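Local coordinates for protein HIAXHD3 (Humicola insolens, PDB 3ZXK) that removes arabinofuranose side chains, probably from arabinoxylan, as an exo-acting family 43 glycoside hydrolase, at residues G352-R357 and N370-R375. Sequence-based numbering, arbitrary orientation.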
loop_
_atom_site.group_PDB
_atom_site.type_symbol
_atom_site.label_atom_id
_atom_site.label_comp_id
_atom_site.label_asym_id
_atom_site.label_seq_id
_atom_site.Cartn_x
_atom_site.Cartn_y
_atom_site.Cartn_z
ATOM N N GLY A 352 -24.284 -10.042 -6.649
ATOM C CA GLY A 352 -23.409 -8.950 -6.222
ATOM C C GLY A 352 -23.342 -7.866 -7.288
ATOM O O GLY A 352 -24.304 -7.620 -8.017
ATOM N N GLY A 353 -22.181 -7.240 -7.389
ATOM C CA GLY A 353 -22.000 -6.116 -8.287
ATOM C C GLY A 353 -21.843 -4.809 -7.536
ATOM O O GLY A 353 -22.406 -4.612 -6.458
ATOM N N LEU A 354 -21.025 -3.943 -8.121
ATOM C CA LEU A 354 -20.772 -2.625 -7.595
ATOM C C LEU A 354 -21.383 -1.553 -8.507
ATOM O O LEU A 354 -21.055 -1.480 -9.696
ATOM C CB LEU A 354 -19.248 -2.398 -7.499
ATOM C CG LEU A 354 -18.728 -0.961 -7.206
ATOM C CD1 LEU A 354 -19.138 -0.531 -5.791
ATOM C CD2 LEU A 354 -17.214 -0.850 -7.379
ATOM N N ILE A 355 -22.277 -0.725 -7.969
ATOM C CA ILE A 355 -22.795 0.431 -8.719
ATOM C C ILE A 355 -21.934 1.646 -8.439
ATOM O O ILE A 355 -21.705 2.012 -7.274
ATOM C CB ILE A 355 -24.253 0.756 -8.315
ATOM C CG1 ILE A 355 -25.151 -0.459 -8.570
ATOM C CG2 ILE A 355 -24.744 2.042 -8.989
ATOM C CD1 ILE A 355 -25.493 -0.651 -10.025
ATOM N N LEU A 356 -21.370 2.218 -9.504
ATOM C CA LEU A 356 -20.663 3.502 -9.428
ATOM C C LEU A 356 -21.529 4.556 -10.109
ATOM O O LEU A 356 -21.678 4.543 -11.366
ATOM C CB LEU A 356 -19.309 3.419 -10.136
ATOM C CG LEU A 356 -18.236 2.477 -9.578
ATOM C CD1 LEU A 356 -16.973 2.484 -10.461
ATOM C CD2 LEU A 356 -17.878 2.919 -8.168
ATOM N N ARG A 357 -22.175 5.422 -9.320
ATOM C CA ARG A 357 -22.850 6.595 -9.877
ATOM C C ARG A 357 -21.851 7.707 -10.079
ATOM O O ARG A 357 -20.993 7.903 -9.233
ATOM C CB ARG A 357 -23.964 7.081 -8.948
ATOM C CG ARG A 357 -25.060 6.031 -8.762
ATOM C CD ARG A 357 -26.247 6.570 -8.008
ATOM N NE ARG A 357 -27.399 5.677 -8.168
ATOM C CZ ARG A 357 -28.511 5.779 -7.459
ATOM N NH1 ARG A 357 -28.621 6.714 -6.504
ATOM N NH2 ARG A 357 -29.489 4.912 -7.686
ATOM N N ASN A 370 -14.423 8.702 -6.481
ATOM C CA ASN A 370 -14.886 7.318 -6.628
ATOM C C ASN A 370 -14.209 6.544 -7.745
ATOM O O ASN A 370 -14.813 5.729 -8.398
ATOM C CB ASN A 370 -16.441 7.232 -6.726
ATOM C CG ASN A 370 -17.123 7.589 -5.408
ATOM O OD1 ASN A 370 -16.499 8.163 -4.503
ATOM N ND2 ASN A 370 -18.395 7.244 -5.283
ATOM N N THR A 371 -12.912 6.769 -7.925
ATOM C CA THR A 371 -12.071 5.844 -8.675
ATOM C C THR A 371 -11.570 4.744 -7.717
ATOM O O THR A 371 -10.939 5.039 -6.718
ATOM C CB THR A 371 -10.930 6.609 -9.372
ATOM O OG1 THR A 371 -11.486 7.543 -10.287
ATOM C CG2 THR A 371 -9.999 5.656 -10.141
ATOM N N LEU A 372 -11.894 3.491 -8.029
ATOM C CA LEU A 372 -11.597 2.352 -7.145
ATOM C C LEU A 372 -10.359 1.673 -7.701
ATOM O O LEU A 372 -10.322 1.330 -8.887
ATOM C CB LEU A 372 -12.754 1.373 -7.160
ATOM C CG LEU A 372 -12.681 0.253 -6.102
ATOM C CD1 LEU A 372 -12.815 0.733 -4.655
ATOM C CD2 LEU A 372 -13.713 -0.849 -6.343
ATOM N N THR A 373 -9.359 1.470 -6.853
ATOM C CA THR A 373 -8.049 0.992 -7.310
ATOM C C THR A 373 -7.570 -0.239 -6.554
ATOM O O THR A 373 -8.065 -0.589 -5.446
ATOM C CB THR A 373 -6.964 2.092 -7.219
ATOM O OG1 THR A 373 -6.576 2.307 -5.857
ATOM C CG2 THR A 373 -7.453 3.420 -7.845
ATOM N N ARG A 374 -6.579 -0.890 -7.135
ATOM C CA ARG A 374 -5.919 -2.000 -6.482
ATOM C C ARG A 374 -4.520 -2.203 -7.054
ATOM O O ARG A 374 -4.226 -1.783 -8.167
ATOM C CB ARG A 374 -6.741 -3.283 -6.531
ATOM C CG ARG A 374 -6.965 -3.816 -7.940
ATOM C CD ARG A 374 -7.958 -4.961 -7.898
ATOM N NE ARG A 374 -7.348 -6.198 -7.425
ATOM C CZ ARG A 374 -8.007 -7.155 -6.776
ATOM N NH1 ARG A 374 -9.292 -7.000 -6.465
ATOM N NH2 ARG A 374 -7.382 -8.262 -6.416
ATOM N N ARG A 375 -3.673 -2.832 -6.253
ATOM C CA ARG A 375 -2.248 -3.037 -6.579
ATOM C C ARG A 375 -2.080 -4.033 -7.704
ATOM O O ARG A 375 -2.835 -4.985 -7.799
ATOM C CB ARG A 375 -1.478 -3.510 -5.348
ATOM C CG ARG A 375 -1.456 -2.461 -4.265
ATOM C CD ARG A 375 -1.029 -3.054 -2.931
ATOM N NE ARG A 375 -1.069 -2.041 -1.874
ATOM C CZ ARG A 375 -2.184 -1.638 -1.248
ATOM N NH1 ARG A 375 -3.375 -2.203 -1.526
ATOM N NH2 ARG A 375 -2.093 -0.715 -0.281
HETATM O O HOH W 1 -19.250 6.258 -7.880
#
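Leu354 and Leu372 meet through single methyl groups, CD2 of Leu354 lying 3.7 Å from CD2 of Leu372, and this is the tight point of the contact. The two side chains approach at a slant, each reaching across with one branch. In both, CG stands anti to the backbone N (chi1 169° in Leu354, -170° in Leu372), which carries the branched end out from its strand toward the partner. Leucine suits both places: it is long enough to bridge two separate backbones and wholly apolar where both residues are buried. Leu356 touches more lightly, its CD2 resting 4.2 Å from the backbone O of Asn370. Both Leu356 and Leu372 also pack on Val512 and Trp335, so the two segments share part of the filling between the layers.

Strand 354-357 belongs to one sheet and 372-375 to the other of the concanavalin A-like β-sandwich, so the Leu354-Leu372 pair bridges the two layers across the interior, with Leu356 beside it. No direct hydrogen bond crosses between the segments; each strand pairs within its own sheet.

The looser side is polar. Here a water accepts a hydrogen bond from ND2 of Asn370 (2.9 Å) and lies 2.8 Å from the carbonyl O of Arg357, to which it can donate, though other acceptors compete for its protons. It spans a separation the side chain does not close itself. The other end of the same amide, OD1, takes the backbone N-H of Asp340, and these two bonds hold the amide's rotation. Asparagine also tolerates the left-handed backbone conformation found at this position. Beyond the water, the side chain of Arg357 leads away into an exposed setting, where its NE forms a salt bridge with Glu523.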